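Local coordinates for protein 6-phosphogluconolactonase (Thermotoga maritima, PDB 1VL1) that hydrolyses 6-phosphogluconolactone to 6-phosphogluconate, the second step of the oxidative stage of the pentose phosphate pathway, at residues Val26-Val29 with Val30-Arg34; Ile33-Lys36 with Met37-Leu41; Cys124-Tyr127 with Glu128-Ile131; Glu201-Asn204 with Arg205-Ile209. All blocks are in the same frame, centred on the assembly; numbering follows the deposited sequence.

Interaction 1: residues Val26-Val29 with Val30-Arg34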
loop_
_atom_site.group_PDB
_atom_site.type_symbol
_atom_site.label_atom_id
_atom_site.label_comp_id
_atom_site.label_asym_id
_atom_site.label_seq_id
_atom_site.Cartn_x
_atom_site.Cartn_y
_atom_site.Cartn_z
ATOM N N VAL A 26 -4.682 5.823 15.341
ATOM C CA VAL A 26 -4.877 4.488 14.854
ATOM C C VAL A 26 -6.343 4.071 14.897
ATOM O O VAL A 26 -6.838 3.488 13.930
ATOM C CB VAL A 26 -3.975 3.479 15.601
ATOM C CG1 VAL A 26 -4.336 2.064 15.230
ATOM C CG2 VAL A 26 -2.498 3.753 15.277
ATOM N N ASP A 27 -7.015 4.304 16.024
ATOM C CA ASP A 27 -8.429 3.957 16.141
ATOM C C ASP A 27 -9.290 4.633 15.077
ATOM O O ASP A 27 -10.134 4.004 14.490
ATOM C CB ASP A 27 -8.948 4.258 17.536
ATOM C CG ASP A 27 -8.436 3.250 18.568
ATOM O OD1 ASP A 27 -7.966 2.157 18.160
ATOM O OD2 ASP A 27 -8.416 3.478 19.777
ATOM N N PHE A 28 -9.018 5.898 14.794
ATOM C CA PHE A 28 -9.797 6.622 13.804
ATOM C C PHE A 28 -9.580 6.034 12.427
ATOM O O PHE A 28 -10.535 5.771 11.680
ATOM C CB PHE A 28 -9.404 8.070 13.825
ATOM C CG PHE A 28 -10.215 8.939 12.910
ATOM C CD1 PHE A 28 -11.408 9.501 13.323
ATOM C CD2 PHE A 28 -9.783 9.172 11.618
ATOM C CE1 PHE A 28 -12.133 10.315 12.476
ATOM C CE2 PHE A 28 -10.532 10.012 10.755
ATOM C CZ PHE A 28 -11.678 10.535 11.165
ATOM N N VAL A 29 -8.323 5.825 12.063
ATOM C CA VAL A 29 -8.029 5.227 10.774
ATOM C C VAL A 29 -8.663 3.832 10.601
ATOM O O VAL A 29 -9.245 3.503 9.568
ATOM C CB VAL A 29 -6.513 5.149 10.545
ATOM C CG1 VAL A 29 -6.138 4.382 9.274
ATOM C CG2 VAL A 29 -5.907 6.579 10.593
ATOM N N VAL A 30 -8.531 3.004 11.610
ATOM C CA VAL A 30 -9.068 1.657 11.513
ATOM C C VAL A 30 -10.592 1.717 11.300
ATOM O O VAL A 30 -11.113 1.006 10.470
ATOM C CB VAL A 30 -8.696 0.843 12.772
ATOM C CG1 VAL A 30 -9.575 -0.430 12.896
ATOM C CG2 VAL A 30 -7.250 0.529 12.741
ATOM N N GLU A 31 -11.276 2.592 12.017
ATOM C CA GLU A 31 -12.737 2.765 11.887
ATOM C C GLU A 31 -13.133 3.208 10.466
ATOM O O GLU A 31 -14.094 2.708 9.893
ATOM C CB GLU A 31 -13.257 3.770 12.937
ATOM C CG GLU A 31 -14.728 4.149 12.765
ATOM C CD GLU A 31 -15.678 2.957 12.832
ATOM O OE1 GLU A 31 -15.271 1.838 13.241
ATOM O OE2 GLU A 31 -16.877 3.161 12.503
ATOM N N LYS A 32 -12.395 4.164 9.903
ATOM C CA LYS A 32 -12.646 4.607 8.534
ATOM C C LYS A 32 -12.424 3.491 7.525
ATOM O O LYS A 32 -13.222 3.303 6.594
ATOM C CB LYS A 32 -11.728 5.784 8.195
ATOM C CG LYS A 32 -12.095 7.039 8.906
ATOM C CD LYS A 32 -13.269 7.679 8.149
ATOM C CE LYS A 32 -13.629 9.046 8.611
ATOM N NZ LYS A 32 -14.285 8.981 9.944
ATOM N N ILE A 33 -11.347 2.732 7.712
ATOM C CA ILE A 33 -11.061 1.610 6.816
ATOM C C ILE A 33 -12.118 0.524 6.984
ATOM O O ILE A 33 -12.652 -0.020 6.010
ATOM C CB ILE A 33 -9.648 1.068 7.065
ATOM C CG1 ILE A 33 -8.648 2.139 6.654
ATOM C CG2 ILE A 33 -9.407 -0.180 6.241
ATOM C CD1 ILE A 33 -7.236 1.747 6.873
ATOM N N ARG A 34 -12.444 0.214 8.212
ATOM C CA ARG A 34 -13.498 -0.765 8.450
ATOM C C ARG A 34 -14.765 -0.403 7.693
ATOM O O ARG A 34 -15.366 -1.263 7.017
ATOM C CB ARG A 34 -13.794 -0.941 9.948
ATOM C CG ARG A 34 -14.930 -1.941 10.202
ATOM C CD ARG A 34 -15.518 -1.899 11.582
ATOM N NE ARG A 34 -16.252 -0.647 11.815
ATOM C CZ ARG A 34 -17.486 -0.393 11.366
ATOM N NH1 ARG A 34 -18.161 -1.265 10.609
ATOM N NH2 ARG A 34 -18.054 0.756 11.658
HETATM O O HOH W 1 -13.046 7.200 12.279
#
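Phe28 and Lys32, one turn apart on helix 25-43, show how a lysine can serve an aromatic neighbour with its chain and water with its amine. The lysine crosses the ring obliquely, bent at chi2 (-80°) and again at chi4; CG takes part in an off-centre CH-pi contact, 4.3 Å from the centroid of the Phe28 ring, and CE lies 3.5 Å from Phe28 CZ. Lys32 NZ, reaching the ring obliquely, donates to a water 3.2 Å away, and that water in turn donates to Phe28 O. With an alanine at position 28 the methylenes of Lys32 would probably lose the surface they fold against, and a gap would be likely to open beside Tyr19 and Phe229, which also meet the ring.

The apolar contacts follow the same i to i+4 spacing. Val29 and Ile33 run side by side, CG1 of the valine 3.7 Å from CD1 of the isoleucine, on the flank that faces Leu194 and Leu196 of strand 192-198. Val26 CG1 touches Val30 CG2 more loosely, at 4.1 Å.

Backbone bonds bind the two segments, among them Val30 N to Val26 O and Ile33 N to Val29 O, each 2.9 Å. On the polar flank Arg34 grips Glu31 side-on, NE to OE1 at 3.0 Å and NH2 to OE2 at 2.8 Å.

Buried branched side chains thus meet the sheet and helix 57-64; Lys32 lays its methylenes against the aromatic cluster and hands its amine to a water, while Glu31 and Arg34 probably neutralise each other.

Interaction 2: residues Ile33-Lys36 with Met37-Leu41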
loop_
_atom_site.group_PDB
_atom_site.type_symbol
_atom_site.label_atom_id
_atom_site.label_comp_id
_atom_site.label_asym_id
_atom_site.label_seq_id
_atom_site.Cartn_x
_atom_site.Cartn_y
_atom_site.Cartn_z
ATOM N N ILE A 33 -11.347 2.732 7.712
ATOM C CA ILE A 33 -11.061 1.610 6.816
ATOM C C ILE A 33 -12.118 0.524 6.984
ATOM O O ILE A 33 -12.652 -0.020 6.010
ATOM C CB ILE A 33 -9.648 1.068 7.065
ATOM C CG1 ILE A 33 -8.648 2.139 6.654
ATOM C CG2 ILE A 33 -9.407 -0.180 6.241
ATOM C CD1 ILE A 33 -7.236 1.747 6.873
ATOM N N ARG A 34 -12.444 0.214 8.212
ATOM C CA ARG A 34 -13.498 -0.765 8.450
ATOM C C ARG A 34 -14.765 -0.403 7.693
ATOM O O ARG A 34 -15.366 -1.263 7.017
ATOM C CB ARG A 34 -13.794 -0.941 9.948
ATOM C CG ARG A 34 -14.930 -1.941 10.202
ATOM C CD ARG A 34 -15.518 -1.899 11.582
ATOM N NE ARG A 34 -16.252 -0.647 11.815
ATOM C CZ ARG A 34 -17.486 -0.393 11.366
ATOM N NH1 ARG A 34 -18.161 -1.265 10.609
ATOM N NH2 ARG A 34 -18.054 0.756 11.658
ATOM N N THR A 35 -15.202 0.850 7.856
ATOM C CA THR A 35 -16.450 1.311 7.251
ATOM C C THR A 35 -16.425 1.170 5.738
ATOM O O THR A 35 -17.402 0.695 5.140
ATOM C CB THR A 35 -16.697 2.766 7.657
ATOM O OG1 THR A 35 -17.026 2.777 9.047
ATOM C CG2 THR A 35 -17.936 3.318 6.995
ATOM N N LYS A 36 -15.295 1.539 5.143
ATOM C CA LYS A 36 -15.139 1.473 3.695
ATOM C C LYS A 36 -15.155 0.053 3.185
ATOM O O LYS A 36 -15.811 -0.239 2.201
ATOM C CB LYS A 36 -13.863 2.141 3.234
ATOM C CG LYS A 36 -13.796 2.266 1.716
ATOM C CD LYS A 36 -14.769 3.322 1.224
ATOM C CE LYS A 36 -15.732 2.814 0.163
ATOM N NZ LYS A 36 -16.727 3.863 -0.278
ATOM N N MET A 37 -14.422 -0.821 3.868
ATOM C CA MET A 37 -14.346 -2.220 3.492
ATOM C C MET A 37 -15.711 -2.862 3.618
ATOM O O MET A 37 -16.122 -3.644 2.775
ATOM C CB MET A 37 -13.318 -2.952 4.350
ATOM C CG MET A 37 -11.850 -2.511 4.053
ATOM S SD MET A 37 -10.600 -3.385 5.056
ATOM C CE MET A 37 -10.924 -5.027 4.492
ATOM N N GLU A 38 -16.426 -2.552 4.685
ATOM C CA GLU A 38 -17.775 -3.083 4.849
ATOM C C GLU A 38 -18.742 -2.584 3.765
ATOM O O GLU A 38 -19.570 -3.351 3.258
ATOM C CB GLU A 38 -18.287 -2.798 6.246
ATOM C CG GLU A 38 -17.651 -3.649 7.319
ATOM C CD GLU A 38 -18.173 -5.080 7.339
ATOM O OE1 GLU A 38 -18.220 -5.762 6.290
ATOM O OE2 GLU A 38 -18.573 -5.528 8.419
ATOM N N LYS A 39 -18.636 -1.315 3.395
ATOM C CA LYS A 39 -19.414 -0.801 2.261
ATOM C C LYS A 39 -19.086 -1.558 0.954
ATOM O O LYS A 39 -19.981 -1.953 0.214
ATOM C CB LYS A 39 -19.183 0.724 2.077
ATOM C CG LYS A 39 -19.790 1.612 3.177
ATOM C CD LYS A 39 -19.457 3.156 3.038
ATOM C CE LYS A 39 -17.971 3.472 3.247
ATOM N NZ LYS A 39 -17.548 4.907 3.476
ATOM N N LEU A 40 -17.807 -1.787 0.714
ATOM C CA LEU A 40 -17.366 -2.442 -0.515
ATOM C C LEU A 40 -17.986 -3.831 -0.568
ATOM O O LEU A 40 -18.557 -4.223 -1.574
ATOM C CB LEU A 40 -15.833 -2.450 -0.617
ATOM C CG LEU A 40 -15.196 -1.082 -0.981
ATOM C CD1 LEU A 40 -13.738 -1.064 -0.688
ATOM C CD2 LEU A 40 -15.427 -0.790 -2.439
ATOM N N LEU A 41 -17.952 -4.528 0.564
ATOM C CA LEU A 41 -18.515 -5.881 0.651
ATOM C C LEU A 41 -20.031 -5.968 0.556
ATOM O O LEU A 41 -20.562 -7.040 0.277
ATOM C CB LEU A 41 -17.985 -6.582 1.914
ATOM C CG LEU A 41 -16.476 -6.861 1.953
ATOM C CD1 LEU A 41 -16.047 -7.083 3.382
ATOM C CD2 LEU A 41 -16.106 -8.072 1.082
#
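Helix 25-43, an amphipathic helix packed on the central sheet of this alpha/beta fold, carries Ile33 and Met37 one turn apart on its buried flank. The two side chains run alongside each other, with Met37 SD 3.6 Å from Ile33 CG2. That approach follows from the methionine torsions: CG is set beside the backbone N (chi1 -69°) and the chain then continues straight through chi2, laying the sulfur along the isoleucine branch. Ile47 of strand 47-51 and Phe69 cover Met37 further, and Leu40 also packs on Ile47.

Next to this flank Lys36 spreads its aliphatic chain over Leu40, its CE 4.1 Å from Leu40 CG, and touches Tyr192 as well. Thr35 meets Lys39 through its methyl group, CG2 to CE 3.8 Å, whereas its hydroxyl OG1 is hydrogen-bonded to Glu31 O one turn back.

The partly exposed flank holds Arg34, whose guanidinium is engaged by Glu31; Glu38 crosses it obliquely, its CG 4.1 Å from Arg34 NH1, and the carboxylate plane is turned 86° from the guanidinium. Glu38 OE2 stays 4.8 Å from Arg34 NH1, so the opposite charges are near without bonding. Backbone bonds such as Met37 N to Ile33 O keep the successive turns in step.

Where Lys36 and Lys39 cross at about a right angle, the like charges probably repel each other mildly: Lys36 NZ and Lys39 NZ are 4.0 Å apart.

Interaction 3: residues Cys124-Tyr127 with Glu128-Ile131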
loop_
_atom_site.group_PDB
_atom_site.type_symbol
_atom_site.label_atom_id
_atom_site.label_comp_id
_atom_site.label_asym_id
_atom_site.label_seq_id
_atom_site.Cartn_x
_atom_site.Cartn_y
_atom_site.Cartn_z
ATOM N N CYS A 124 9.179 -9.652 -10.554
ATOM C CA CYS A 124 8.249 -8.620 -11.067
ATOM C C CYS A 124 7.188 -9.202 -11.988
ATOM O O CYS A 124 5.998 -8.907 -11.815
ATOM C CB CYS A 124 8.948 -7.511 -11.832
ATOM S SG CYS A 124 9.976 -6.372 -10.902
ATOM N N GLU A 125 7.596 -10.023 -12.941
ATOM C CA GLU A 125 6.711 -10.516 -13.984
ATOM C C GLU A 125 5.721 -11.487 -13.397
ATOM O O GLU A 125 4.540 -11.482 -13.764
ATOM C CB GLU A 125 7.534 -11.122 -15.102
ATOM C CG GLU A 125 8.327 -10.081 -15.810
ATOM C CD GLU A 125 9.284 -10.620 -16.814
ATOM O OE1 GLU A 125 9.553 -11.878 -16.847
ATOM O OE2 GLU A 125 9.769 -9.755 -17.604
ATOM N N LYS A 126 6.204 -12.316 -12.451
ATOM C CA LYS A 126 5.343 -13.241 -11.737
ATOM C C LYS A 126 4.264 -12.481 -10.975
ATOM O O LYS A 126 3.113 -12.842 -10.987
ATOM C CB LYS A 126 6.161 -14.131 -10.805
ATOM C CG LYS A 126 5.293 -15.056 -9.912
ATOM C CD LYS A 126 6.168 -15.965 -9.070
ATOM C CE LYS A 126 5.440 -16.571 -7.950
ATOM N NZ LYS A 126 6.255 -17.652 -7.260
ATOM N N TYR A 127 4.657 -11.421 -10.281
ATOM C CA TYR A 127 3.704 -10.676 -9.470
ATOM C C TYR A 127 2.740 -9.954 -10.385
ATOM O O TYR A 127 1.546 -9.930 -10.121
ATOM C CB TYR A 127 4.472 -9.646 -8.635
ATOM C CG TYR A 127 3.668 -8.998 -7.564
ATOM C CD1 TYR A 127 2.814 -9.756 -6.783
ATOM C CD2 TYR A 127 3.745 -7.642 -7.299
ATOM C CE1 TYR A 127 2.075 -9.198 -5.739
ATOM C CE2 TYR A 127 2.995 -7.085 -6.257
ATOM C CZ TYR A 127 2.158 -7.845 -5.504
ATOM O OH TYR A 127 1.379 -7.301 -4.463
ATOM N N GLU A 128 3.243 -9.402 -11.476
ATOM C CA GLU A 128 2.356 -8.739 -12.453
ATOM C C GLU A 128 1.278 -9.720 -12.987
ATOM O O GLU A 128 0.090 -9.401 -13.011
ATOM C CB GLU A 128 3.147 -8.151 -13.625
ATOM C CG GLU A 128 2.228 -7.412 -14.571
ATOM C CD GLU A 128 2.825 -6.183 -15.268
ATOM O OE1 GLU A 128 3.855 -5.634 -14.858
ATOM O OE2 GLU A 128 2.223 -5.770 -16.250
ATOM N N ARG A 129 1.703 -10.899 -13.378
ATOM C CA ARG A 129 0.773 -11.933 -13.831
ATOM C C ARG A 129 -0.276 -12.257 -12.760
ATOM O O ARG A 129 -1.448 -12.489 -13.077
ATOM C CB ARG A 129 1.483 -13.215 -14.270
ATOM C CG ARG A 129 2.254 -13.148 -15.599
ATOM C CD ARG A 129 2.797 -14.445 -16.110
ATOM N NE ARG A 129 3.689 -15.107 -15.174
ATOM C CZ ARG A 129 5.021 -14.992 -15.133
ATOM N NH1 ARG A 129 5.664 -14.187 -15.962
ATOM N NH2 ARG A 129 5.695 -15.741 -14.251
ATOM N N GLU A 130 0.147 -12.348 -11.495
ATOM C CA GLU A 130 -0.778 -12.708 -10.427
ATOM C C GLU A 130 -1.821 -11.618 -10.228
ATOM O O GLU A 130 -2.989 -11.903 -10.021
ATOM C CB GLU A 130 -0.041 -12.895 -9.101
ATOM C CG GLU A 130 0.649 -14.164 -8.939
ATOM C CD GLU A 130 1.126 -14.342 -7.497
ATOM O OE1 GLU A 130 0.396 -13.995 -6.551
ATOM O OE2 GLU A 130 2.243 -14.866 -7.408
ATOM N N ILE A 131 -1.374 -10.360 -10.214
ATOM C CA ILE A 131 -2.312 -9.258 -10.080
ATOM C C ILE A 131 -3.351 -9.252 -11.200
ATOM O O ILE A 131 -4.575 -9.187 -10.923
ATOM C CB ILE A 131 -1.546 -7.916 -10.062
ATOM C CG1 ILE A 131 -0.680 -7.874 -8.822
ATOM C CG2 ILE A 131 -2.542 -6.790 -10.081
ATOM C CD1 ILE A 131 0.282 -6.680 -8.853
HETATM O O HOH W 2 8.649 -14.111 -16.206
#
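Tyr127 and Ile131 meet on the buried side of helix 120-134, and their torsions decide how they do so. With CG of the tyrosine anti to the backbone N (chi1 -168°), the ring swings across the path of Ile131, whose own chain extends to set CD1 over one face. This CH-pi contact places CD1 3.9 Å from the centroid of the Tyr127 ring, 17° off its normal. The phenol oxygen of Tyr127 is hydrogen-bonded to Leu78 O in strand 74-82. A leucine in place of Tyr127 has neither ring nor hydroxyl, and would probably leave Ile131 CD1 without its flat support and Leu78 O without this partner.

On the outer flank Arg129 bends at chi3 (-57°) and folds its guanidinium back against the helix, one face lying over Glu125 O and Lys126 CA. A water at the guanidinium edge links it to Glu125: it accepts from Arg129 NH1 at 3.0 Å and donates to Glu125 OE1.

Lys126 and Glu130 are both extended and run alongside each other, yet Lys126 NZ stands 4.9 Å from Glu130 OE2. Lys126 NZ forms a salt bridge with Asp115 and Glu130 OE1 a hydrogen bond with His112, while Glu128 pairs with Arg132. Backbone bonds, including Ile131 N to Tyr127 O, complete the turn.

Such a division, an aromatic and an aliphatic residue in CH-pi contact inside, most charged chains outside and Glu128 reaching back to the Val166 backbone, marks an amphipathic helix packed on the mixed sheet, here on strands 74-82, 166-168 and 179-182.

Interaction 4: residues Glu201-Asn204 with Arg205-Ile209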
loop_
_atom_site.group_PDB
_atom_site.type_symbol
_atom_site.label_atom_id
_atom_site.label_comp_id
_atom_site.label_asym_id
_atom_site.label_seq_id
_atom_site.Cartn_x
_atom_site.Cartn_y
_atom_site.Cartn_z
ATOM N N GLU A 201 7.604 16.309 9.430
ATOM C CA GLU A 201 8.298 16.201 8.135
ATOM C C GLU A 201 7.382 15.762 7.013
ATOM O O GLU A 201 7.477 16.274 5.884
ATOM C CB GLU A 201 9.489 15.250 8.218
ATOM C CG GLU A 201 10.516 15.465 7.130
ATOM C CD GLU A 201 11.269 16.798 7.214
ATOM O OE1 GLU A 201 10.987 17.668 8.085
ATOM O OE2 GLU A 201 12.196 16.979 6.395
ATOM N N LYS A 202 6.520 14.788 7.299
ATOM C CA LYS A 202 5.605 14.295 6.284
ATOM C C LYS A 202 4.504 15.321 6.018
ATOM O O LYS A 202 4.077 15.484 4.894
ATOM C CB LYS A 202 5.036 12.956 6.642
ATOM C CG LYS A 202 6.140 11.921 6.746
ATOM C CD LYS A 202 5.611 10.606 6.897
ATOM C CE LYS A 202 6.743 9.599 7.128
ATOM N NZ LYS A 202 6.124 8.254 7.174
ATOM N N ILE A 203 4.075 16.040 7.053
ATOM C CA ILE A 203 3.182 17.192 6.830
ATOM C C ILE A 203 3.834 18.209 5.882
ATOM O O ILE A 203 3.209 18.727 4.959
ATOM C CB ILE A 203 2.780 17.862 8.176
ATOM C CG1 ILE A 203 1.840 16.943 8.946
ATOM C CG2 ILE A 203 2.097 19.171 7.888
ATOM C CD1 ILE A 203 1.709 17.273 10.365
ATOM N N ASN A 204 5.121 18.446 6.054
ATOM C CA ASN A 204 5.823 19.378 5.179
ATOM C C ASN A 204 5.724 18.864 3.744
ATOM O O ASN A 204 5.390 19.614 2.807
ATOM C CB ASN A 204 7.304 19.512 5.573
ATOM C CG ASN A 204 7.514 20.318 6.803
ATOM O OD1 ASN A 204 6.738 21.206 7.108
ATOM N ND2 ASN A 204 8.603 20.028 7.522
ATOM N N ARG A 205 5.979 17.570 3.558
ATOM C CA ARG A 205 5.886 16.998 2.211
ATOM C C ARG A 205 4.461 17.110 1.653
ATOM O O ARG A 205 4.273 17.435 0.481
ATOM C CB ARG A 205 6.295 15.537 2.169
ATOM C CG ARG A 205 7.730 15.262 2.534
ATOM C CD ARG A 205 8.785 15.803 1.571
ATOM N NE ARG A 205 9.124 17.171 1.852
ATOM C CZ ARG A 205 9.854 17.572 2.895
ATOM N NH1 ARG A 205 10.340 16.701 3.778
ATOM N NH2 ARG A 205 10.107 18.856 3.067
ATOM N N LEU A 206 3.456 16.837 2.497
ATOM C CA LEU A 206 2.078 17.027 2.059
ATOM C C LEU A 206 1.795 18.462 1.661
ATOM O O LEU A 206 1.123 18.722 0.652
ATOM C CB LEU A 206 1.079 16.541 3.096
ATOM C CG LEU A 206 -0.392 16.812 2.703
ATOM C CD1 LEU A 206 -0.781 16.043 1.454
ATOM C CD2 LEU A 206 -1.226 16.358 3.867
ATOM N N THR A 207 2.324 19.446 2.396
ATOM C CA THR A 207 2.105 20.840 1.950
ATOM C C THR A 207 2.726 21.134 0.582
ATOM O O THR A 207 2.178 21.883 -0.179
ATOM C CB THR A 207 2.566 21.871 2.950
ATOM O OG1 THR A 207 3.970 21.792 3.178
ATOM C CG2 THR A 207 1.840 21.674 4.324
ATOM N N GLU A 208 3.879 20.521 0.310
ATOM C CA GLU A 208 4.503 20.636 -0.995
ATOM C C GLU A 208 3.616 20.026 -2.087
ATOM O O GLU A 208 3.450 20.619 -3.157
ATOM C CB GLU A 208 5.900 19.991 -0.947
ATOM C CG GLU A 208 6.857 20.720 0.003
ATOM C CD GLU A 208 8.175 19.988 0.280
ATOM O OE1 GLU A 208 8.386 18.866 -0.197
ATOM O OE2 GLU A 208 8.982 20.566 1.030
ATOM N N ILE A 209 3.002 18.883 -1.796
ATOM C CA ILE A 209 2.042 18.221 -2.701
ATOM C C ILE A 209 0.831 19.125 -2.985
ATOM O O ILE A 209 0.383 19.250 -4.132
ATOM C CB ILE A 209 1.634 16.847 -2.122
ATOM C CG1 ILE A 209 2.797 15.876 -2.355
ATOM C CG2 ILE A 209 0.429 16.304 -2.791
ATOM C CD1 ILE A 209 2.798 14.667 -1.482
#
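The guanidinium of Arg205 meets a carboxylate at two parts of its edge, while Asn204 CB and Glu201 O lie over one of its faces. At the edge, Glu208 is gripped side-on: NE of the arginine bonds OE1 of Glu208 at 2.8 Å, and Arg205 NH2 bonds Glu208 OE2 at 2.9 Å. Both oxygens lie close to the guanidinium plane, although each is met from above the carboxylate plane of Glu208. Elsewhere along the edge Arg205 NH1 reaches Glu201 OE2 at 3.2 Å, again in the plane of the guanidinium, although NH1 meets this oxygen from well above the carboxylate plane; the two flat groups are turned 77° against each other. Bends at chi2 (-66°) and chi3 fold the arginine back along the helix and bring it between its two acidic neighbours. NH1 has a further partner in Pro147 O, which ties the network to a nearby loop.

Asn204 adds a weak bond from its ND2 to Glu201 OE1, at 3.4 Å. The backbone oxygen Asn204 O accepts from two donors, Thr207 OG1 at 2.6 Å and Glu208 N at 3.1 Å. The hydroxyl reaches it because OG1 sits between the backbone N and the carbonyl carbon (chi1 63°).

Leu206 packs on Trp228 and Val230 of strand 225-231. Lys202 NZ is hydrogen-bonded to Met145 O and to a citrate, probably from the crystallisation liquor.

With one arginine held between two glutamates, the network would probably carry a net negative charge if all three groups are ionised; they probably stabilise one another and restrain the rotation of the guanidinium on this surface of helix 200-210.

In the fold
From the N terminus, the chain leaves strand 16-21 and enters helix 25-43, where interactions 1 and 2 overlap end to end, sharing Ile33 and Arg34, with centres 10 Å apart. Interaction 3 comes later, on helix 120-134, across the chain's centre from interaction 1; interaction 4 lies on helix 200-210, in the beta-alpha-beta unit between strands 192-198 and 225-231. Each contact spans a single helical turn or two, so none closes a long loop, and none nests within or crosses another. What links them is the mixed sheet: helix 25-43 and helix 200-210 both rest on strand 225-231, whereas helix 120-134 covers strands 74-82, 166-168 and 179-182.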